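Putative nucleic acid-binding lipoprotein (Klebsiella pneumoniae subsp. pneumoniae MGH 78578, PDB 3F1Z) is of uncharacterised function but, as a putative lipoprotein with an OB-fold, may bind nucleic acid. Local coordinates at residues Phe73-Arg78 and Ala98-Leu103. Numbering follows the deposited sequence.
Sequences FIVTMR and ADVEAL
Phe73 and Val100 mark the nearest approach of the two backbones, their CA atoms 7.5 Å apart, where helix 97-100 and the type I turn from Val100 to Leu103 lie against strand 71-78. No hydrogen bond crosses between the segments; apolar side chains alone join them. Val100 sets both its methyls against the base of the Phe73 side chain: CG1 comes down over one face of the ring, 4.1 Å from the centroid and 29° off the normal, a CH-pi contact, while CG2 lies 3.9 Å from Phe73 CD1. The valine therefore straddles the CG end of the ring, and CG1 makes the closest approach, 3.7 Å to Phe73 CD2. A chi1 of -57° puts Phe73 CG anti to the carbonyl carbon, and chi2 near 90° turns a ring face to Val100. Two residues along the strand, Val75 points to the same side and offers its two methyls to a single branch of Leu103: CD1 stands 3.9 Å from Val75 CG1 and equally far from Val75 CG2, resting on the fork of the valine. Val75 CG2 also looks toward Val100 CG1, but at 4.4 Å the touch is looser. The turn, closed by a hydrogen bond from Leu103 N to Val100 O (3.3 Å), carries Leu103 back to the strand, where it meets Val75 while Val100 lies mainly on Phe73. Phe92 touches both Val75 and Val100, Ile61 touches Val100 and Ala109 meets Leu103, extending the apolar cluster across neighbouring strands. Asp99 OD2 accepts hydrogen bonds from Val131 N and Asn96 ND2. A short helix between strands 88-93 and 108-114, packed on the curled sheet, is consistent with the OB-fold helix between the third and fourth barrel strands, which commonly caps one end of the barrel.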
ATOM      1  N   PHE A  73       9.282   7.522  -2.048  1.00 32.45           N
ATOM      2  CA  PHE A  73       8.062   7.925  -2.689  1.00 30.60           C
ATOM      3  C   PHE A  73       6.887   7.464  -1.883  1.00 31.81           C
ATOM      4  O   PHE A  73       6.927   6.377  -1.356  1.00 33.28           O
ATOM      5  CB  PHE A  73       7.931   7.230  -4.021  1.00 30.41           C
ATOM      6  CG  PHE A  73       9.061   7.450  -4.968  1.00 29.44           C
ATOM      7  CD1 PHE A  73      10.116   6.592  -5.010  1.00 29.52           C
ATOM      8  CD2 PHE A  73       9.016   8.475  -5.885  1.00 30.12           C
ATOM      9  CE1 PHE A  73      11.163   6.788  -5.930  1.00 29.55           C
ATOM     10  CE2 PHE A  73      10.037   8.681  -6.800  1.00 29.46           C
ATOM     11  CZ  PHE A  73      11.116   7.831  -6.813  1.00 29.84           C
ATOM     12  N   ILE A  74       5.840   8.278  -1.803  1.00 33.28           N
ATOM     13  CA  ILE A  74       4.566   7.894  -1.215  1.00 34.24           C
ATOM     14  C   ILE A  74       3.553   7.798  -2.386  1.00 34.56           C
ATOM     15  O   ILE A  74       3.416   8.737  -3.204  1.00 33.21           O
ATOM     16  CB  ILE A  74       4.053   8.941  -0.214  1.00 36.01           C
ATOM     17  CG1 ILE A  74       4.960   9.023   0.984  1.00 37.97           C
ATOM     18  CG2 ILE A  74       2.753   8.499   0.400  1.00 37.29           C
ATOM     19  CD1 ILE A  74       4.998   7.689   1.847  1.00 38.88           C
ATOM     20  N   VAL A  75       2.853   6.666  -2.450  1.00 34.34           N
ATOM     21  CA  VAL A  75       1.792   6.406  -3.431  1.00 32.71           C
ATOM     22  C   VAL A  75       0.510   6.227  -2.622  1.00 32.13           C
ATOM     23  O   VAL A  75       0.477   5.456  -1.666  1.00 31.84           O
ATOM     24  CB  VAL A  75       2.089   5.170  -4.239  1.00 32.12           C
ATOM     25  CG1 VAL A  75       0.870   4.739  -5.036  1.00 31.67           C
ATOM     26  CG2 VAL A  75       3.262   5.450  -5.176  1.00 31.10           C
ATOM     27  N   THR A  76      -0.516   7.010  -2.956  1.00 31.27           N
ATOM     28  CA  THR A  76      -1.775   7.006  -2.226  1.00 30.50           C
ATOM     29  C   THR A  76      -2.851   6.430  -3.127  1.00 30.24           C
ATOM     30  O   THR A  76      -2.958   6.814  -4.294  1.00 30.30           O
ATOM     31  CB  THR A  76      -2.197   8.421  -1.803  1.00 30.81           C
ATOM     32  OG1 THR A  76      -1.115   9.047  -1.141  1.00 32.20           O
ATOM     33  CG2 THR A  76      -3.407   8.409  -0.869  1.00 30.37           C
HETATM   34  N   MSE A  77      -3.700   5.584  -2.545  1.00 29.87           N
HETATM   35  CA  MSE A  77      -4.689   4.819  -3.289  1.00 29.26           C
HETATM   36  C   MSE A  77      -6.048   4.967  -2.655  1.00 29.76           C
HETATM   37  O   MSE A  77      -6.152   4.908  -1.424  1.00 29.21           O
HETATM   38  CB  MSE A  77      -4.261   3.343  -3.239  1.00 28.96           C
HETATM   39  CG  MSE A  77      -5.097   2.413  -4.054  1.00 29.00           C
HETATM   40 SE   MSE A  77      -4.707   0.526  -3.715  0.75 26.62          SE
HETATM   41  CE  MSE A  77      -3.303   0.270  -5.062  1.00 28.51           C
ATOM     42  N   ARG A  78      -7.089   5.163  -3.472  1.00 29.70           N
ATOM     43  CA  ARG A  78      -8.455   5.172  -2.939  1.00 30.19           C
ATOM     44  C   ARG A  78      -9.209   3.926  -3.417  1.00 29.51           C
ATOM     45  O   ARG A  78      -8.820   3.312  -4.416  1.00 26.64           O
ATOM     46  CB  ARG A  78      -9.220   6.400  -3.399  1.00 31.39           C
ATOM     47  CG  ARG A  78      -9.523   6.454  -4.893  1.00 31.84           C
ATOM     48  CD  ARG A  78     -10.642   7.465  -5.138  1.00 32.65           C
ATOM     49  NE  ARG A  78     -10.855   7.752  -6.545  1.00 32.92           N
ATOM     50  CZ  ARG A  78     -11.557   6.996  -7.377  1.00 34.36           C
ATOM     51  NH1 ARG A  78     -12.137   5.864  -6.965  1.00 35.22           N
ATOM     52  NH2 ARG A  78     -11.671   7.371  -8.647  1.00 34.41           N
ATOM     53  N   ALA A  98      11.510   2.509 -10.519  1.00 35.70           N
ATOM     54  CA  ALA A  98      10.903   1.992 -11.765  1.00 35.96           C
ATOM     55  C   ALA A  98       9.402   1.695 -11.574  1.00 35.75           C
ATOM     56  O   ALA A  98       8.569   2.027 -12.434  1.00 35.65           O
ATOM     57  CB  ALA A  98      11.610   0.742 -12.240  1.00 34.68           C
ATOM     58  N   ASP A  99       9.038   1.076 -10.461  1.00 34.87           N
ATOM     59  CA  ASP A  99       7.642   0.750 -10.279  1.00 35.04           C
ATOM     60  C   ASP A  99       6.828   2.021 -10.138  1.00 34.44           C
ATOM     61  O   ASP A  99       5.731   2.129 -10.716  1.00 34.23           O
ATOM     62  CB  ASP A  99       7.403  -0.089  -9.035  1.00 36.91           C
ATOM     63  CG  ASP A  99       7.570  -1.591  -9.243  1.00 37.85           C
ATOM     64  OD1 ASP A  99       7.960  -2.051 -10.339  1.00 37.93           O
ATOM     65  OD2 ASP A  99       7.300  -2.302  -8.228  1.00 39.36           O
ATOM     66  N   VAL A 100       7.371   2.974  -9.368  1.00 33.12           N
ATOM     67  CA  VAL A 100       6.673   4.220  -9.087  1.00 31.93           C
ATOM     68  C   VAL A 100       6.457   5.016 -10.367  1.00 32.07           C
ATOM     69  O   VAL A 100       5.394   5.580 -10.569  1.00 31.86           O
ATOM     70  CB  VAL A 100       7.400   5.073  -8.041  1.00 30.82           C
ATOM     71  CG1 VAL A 100       6.665   6.402  -7.817  1.00 28.94           C
ATOM     72  CG2 VAL A 100       7.520   4.307  -6.720  1.00 30.92           C
ATOM     73  N   GLU A 101       7.456   5.015 -11.236  1.00 31.95           N
ATOM     74  CA  GLU A 101       7.394   5.755 -12.485  1.00 33.44           C
ATOM     75  C   GLU A 101       6.463   5.161 -13.538  1.00 33.72           C
ATOM     76  O   GLU A 101       6.222   5.786 -14.579  1.00 34.71           O
ATOM     77  CB  GLU A 101       8.794   5.932 -13.036  1.00 33.54           C
ATOM     78  CG  GLU A 101       9.568   6.923 -12.181  1.00 35.37           C
ATOM     79  CD  GLU A 101      10.973   7.239 -12.656  1.00 36.59           C
ATOM     80  OE1 GLU A 101      11.288   6.894 -13.818  1.00 39.32           O
ATOM     81  OE2 GLU A 101      11.750   7.866 -11.860  1.00 39.41           O
ATOM     82  N   ALA A 102       5.914   3.986 -13.269  1.00 32.90           N
ATOM     83  CA  ALA A 102       5.016   3.326 -14.224  1.00 32.98           C
ATOM     84  C   ALA A 102       3.571   3.488 -13.785  1.00 32.08           C
ATOM     85  O   ALA A 102       2.661   3.087 -14.475  1.00 33.69           O
ATOM     86  CB  ALA A 102       5.359   1.804 -14.346  1.00 32.00           C
ATOM     87  N   LEU A 103       3.354   3.993 -12.586  1.00 31.74           N
ATOM     88  CA  LEU A 103       1.997   4.253 -12.144  1.00 30.54           C
ATOM     89  C   LEU A 103       1.507   5.565 -12.735  1.00 30.03           C
ATOM     90  O   LEU A 103       2.272   6.322 -13.353  1.00 30.42           O
ATOM     91  CB  LEU A 103       1.972   4.379 -10.649  1.00 30.58           C
ATOM     92  CG  LEU A 103       2.285   3.112  -9.868  1.00 30.62           C
ATOM     93  CD1 LEU A 103       2.330   3.471  -8.367  1.00 28.52           C
ATOM     94  CD2 LEU A 103       1.254   2.051 -10.190  1.00 27.17           C
TER